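Local coordinates for protein endoglucanase family 5 (Clostridium acetobutylicum ATCC 824, PDB 6PZ7) that probably hydrolyses internal beta-1,4-glucosidic bonds in cellulose and related plant polysaccharides, as a broad-specificity glycoside hydrolase of family 5, at residues F53-I58 with Y95-T100. Sequence-based numbering, arbitrary orientation.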
loop_
_atom_site.group_PDB
_atom_site.type_symbol
_atom_site.label_atom_id
_atom_site.label_comp_id
_atom_site.label_asym_id
_atom_site.label_seq_id
_atom_site.Cartn_x
_atom_site.Cartn_y
_atom_site.Cartn_z
ATOM N N PHE A 53 11.436 -10.943 3.942
ATOM C CA PHE A 53 10.869 -9.764 3.326
ATOM C C PHE A 53 11.934 -8.689 3.236
ATOM O O PHE A 53 12.834 -8.637 4.080
ATOM C CB PHE A 53 9.707 -9.250 4.173
ATOM C CG PHE A 53 8.501 -10.145 4.170
ATOM C CD1 PHE A 53 8.313 -11.068 5.195
ATOM C CD2 PHE A 53 7.559 -10.064 3.164
ATOM C CE1 PHE A 53 7.201 -11.856 5.232
ATOM C CE2 PHE A 53 6.424 -10.874 3.164
ATOM C CZ PHE A 53 6.251 -11.773 4.208
ATOM N N ASN A 54 11.830 -7.809 2.223
ATOM C CA ASN A 54 12.720 -6.654 2.146
ATOM C C ASN A 54 12.003 -5.315 2.167
ATOM O O ASN A 54 12.674 -4.278 2.034
ATOM C CB ASN A 54 13.698 -6.707 0.957
ATOM C CG ASN A 54 14.940 -5.869 1.186
ATOM O OD1 ASN A 54 15.491 -5.878 2.282
ATOM N ND2 ASN A 54 15.394 -5.167 0.159
ATOM N N THR A 55 10.695 -5.304 2.379
ATOM C CA THR A 55 9.884 -4.094 2.456
ATOM C C THR A 55 8.815 -4.265 3.521
ATOM O O THR A 55 8.193 -5.341 3.619
ATOM C CB THR A 55 9.162 -3.851 1.107
ATOM O OG1 THR A 55 10.114 -3.631 0.085
ATOM C CG2 THR A 55 8.247 -2.643 1.144
ATOM N N VAL A 56 8.584 -3.219 4.307
ATOM C CA VAL A 56 7.406 -3.104 5.157
ATOM C C VAL A 56 6.634 -1.873 4.727
ATOM O O VAL A 56 7.195 -0.774 4.668
ATOM C CB VAL A 56 7.788 -3.040 6.650
ATOM C CG1 VAL A 56 6.558 -2.793 7.482
ATOM C CG2 VAL A 56 8.470 -4.332 7.053
ATOM N N ARG A 57 5.362 -2.062 4.436
ATOM C CA ARG A 57 4.459 -0.939 4.215
ATOM C C ARG A 57 3.826 -0.587 5.555
ATOM O O ARG A 57 3.362 -1.472 6.289
ATOM C CB ARG A 57 3.417 -1.272 3.138
ATOM C CG ARG A 57 2.384 -0.143 2.870
ATOM C CD ARG A 57 1.718 -0.372 1.546
ATOM N NE ARG A 57 0.652 0.575 1.187
ATOM C CZ ARG A 57 -0.635 0.368 1.384
ATOM N NH1 ARG A 57 -1.102 -0.648 2.091
ATOM N NH2 ARG A 57 -1.508 1.189 0.825
ATOM N N ILE A 58 3.845 0.703 5.873
ATOM C CA ILE A 58 3.385 1.271 7.135
ATOM C C ILE A 58 2.196 2.172 6.808
ATOM O O ILE A 58 2.354 3.391 6.589
ATOM C CB ILE A 58 4.507 2.050 7.842
ATOM C CG1 ILE A 58 5.766 1.204 8.036
ATOM C CG2 ILE A 58 3.984 2.576 9.173
ATOM C CD1 ILE A 58 6.998 1.998 8.472
ATOM N N TYR A 95 13.237 -1.587 2.959
ATOM C CA TYR A 95 12.442 -0.465 2.478
ATOM C C TYR A 95 11.231 -0.282 3.367
ATOM O O TYR A 95 10.630 -1.263 3.818
ATOM C CB TYR A 95 11.970 -0.705 1.022
ATOM C CG TYR A 95 13.082 -0.575 0.024
ATOM C CD1 TYR A 95 13.914 -1.656 -0.282
ATOM C CD2 TYR A 95 13.321 0.625 -0.620
ATOM C CE1 TYR A 95 14.950 -1.525 -1.189
ATOM C CE2 TYR A 95 14.365 0.773 -1.522
ATOM C CZ TYR A 95 15.193 -0.299 -1.781
ATOM O OH TYR A 95 16.228 -0.104 -2.683
ATOM N N ALA A 96 10.872 0.982 3.621
ATOM C CA ALA A 96 9.664 1.357 4.335
ATOM C C ALA A 96 8.806 2.177 3.380
ATOM O O ALA A 96 9.315 3.111 2.744
ATOM C CB ALA A 96 9.991 2.193 5.579
ATOM N N ILE A 97 7.513 1.861 3.276
ATOM C CA ILE A 97 6.539 2.673 2.537
ATOM C C ILE A 97 5.672 3.382 3.557
ATOM O O ILE A 97 5.022 2.727 4.379
ATOM C CB ILE A 97 5.670 1.824 1.580
ATOM C CG1 ILE A 97 6.493 1.075 0.540
ATOM C CG2 ILE A 97 4.627 2.751 0.898
ATOM C CD1 ILE A 97 5.689 -0.044 -0.125
ATOM N N LEU A 98 5.666 4.709 3.539
ATOM C CA LEU A 98 4.878 5.533 4.449
ATOM C C LEU A 98 3.800 6.224 3.631
ATOM O O LEU A 98 4.122 6.902 2.647
ATOM C CB LEU A 98 5.790 6.559 5.124
ATOM C CG LEU A 98 5.102 7.537 6.054
ATOM C CD1 LEU A 98 4.513 6.874 7.263
ATOM C CD2 LEU A 98 6.039 8.641 6.494
ATOM N N ASN A 99 2.540 6.086 4.042
ATOM C CA ASN A 99 1.436 6.634 3.231
ATOM C C ASN A 99 0.530 7.570 4.021
ATOM O O ASN A 99 0.772 7.906 5.188
ATOM C CB ASN A 99 0.635 5.527 2.535
ATOM C CG ASN A 99 -0.334 4.800 3.432
ATOM O OD1 ASN A 99 -0.495 5.139 4.595
ATOM N ND2 ASN A 99 -1.024 3.798 2.881
ATOM N N THR A 100 -0.534 8.041 3.331
ATOM C CA THR A 100 -1.800 8.363 3.974
ATOM C C THR A 100 -2.765 7.221 3.679
ATOM O O THR A 100 -2.679 6.583 2.628
ATOM C CB THR A 100 -2.392 9.700 3.506
ATOM O OG1 THR A 100 -2.850 9.629 2.134
ATOM C CG2 THR A 100 -1.407 10.862 3.636
#
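Val56 bonds to 95-100 through both its N and its O: N donates to Tyr95 O at 2.9 Å, and O accepts from Ile97 N at 3.0 Å. Ile58 N then reaches Ile97 O at 2.8 Å, and Tyr95 N closes the start of the pairing on Asn54 O. The two strands run parallel, 15° apart.

The tight packing lies inside the barrel, on the face of Thr55, Arg57, Tyr95 and Ile97. Thr55 CG2 touches Ile97 CD1 at 3.9 Å, and the Arg57 CB and CG methylenes lie against the same isoleucine. With CG anti to the backbone N (chi1 178°) and the chain extended to NE, Arg57 carries its guanidinium past Ile97 to Asn99, whose ND2 sits over one face, 3.4 Å from NH2. Both are donors and do not bond; the guanidinium is instead held by Asn21, Gln142, Asn145 and Gln269, while Asn99 bonds to Val60 N and His101. At the other end Asn54 O lies at the Tyr95 ring edge, in its plane, and Asn54 ND2 comes 3.8 Å from Tyr95 CD1, amide and ring planes 86° apart; this amide and the Tyr95 hydroxyl both bond to Asp15.

Contact is looser on the outer face, where Ile58 CD1 meets Ala96 CB at 4.2 Å. Partly exposed Asn54 marks the more open end.

These are the second and third strands of the family 5 TIM barrel, joined through helix 76-91 as a beta-alpha-beta crossover. That helix covers Val56, Ile58, Ala96 and Leu98, with strands 19-22 and 139-142 flanking the pair.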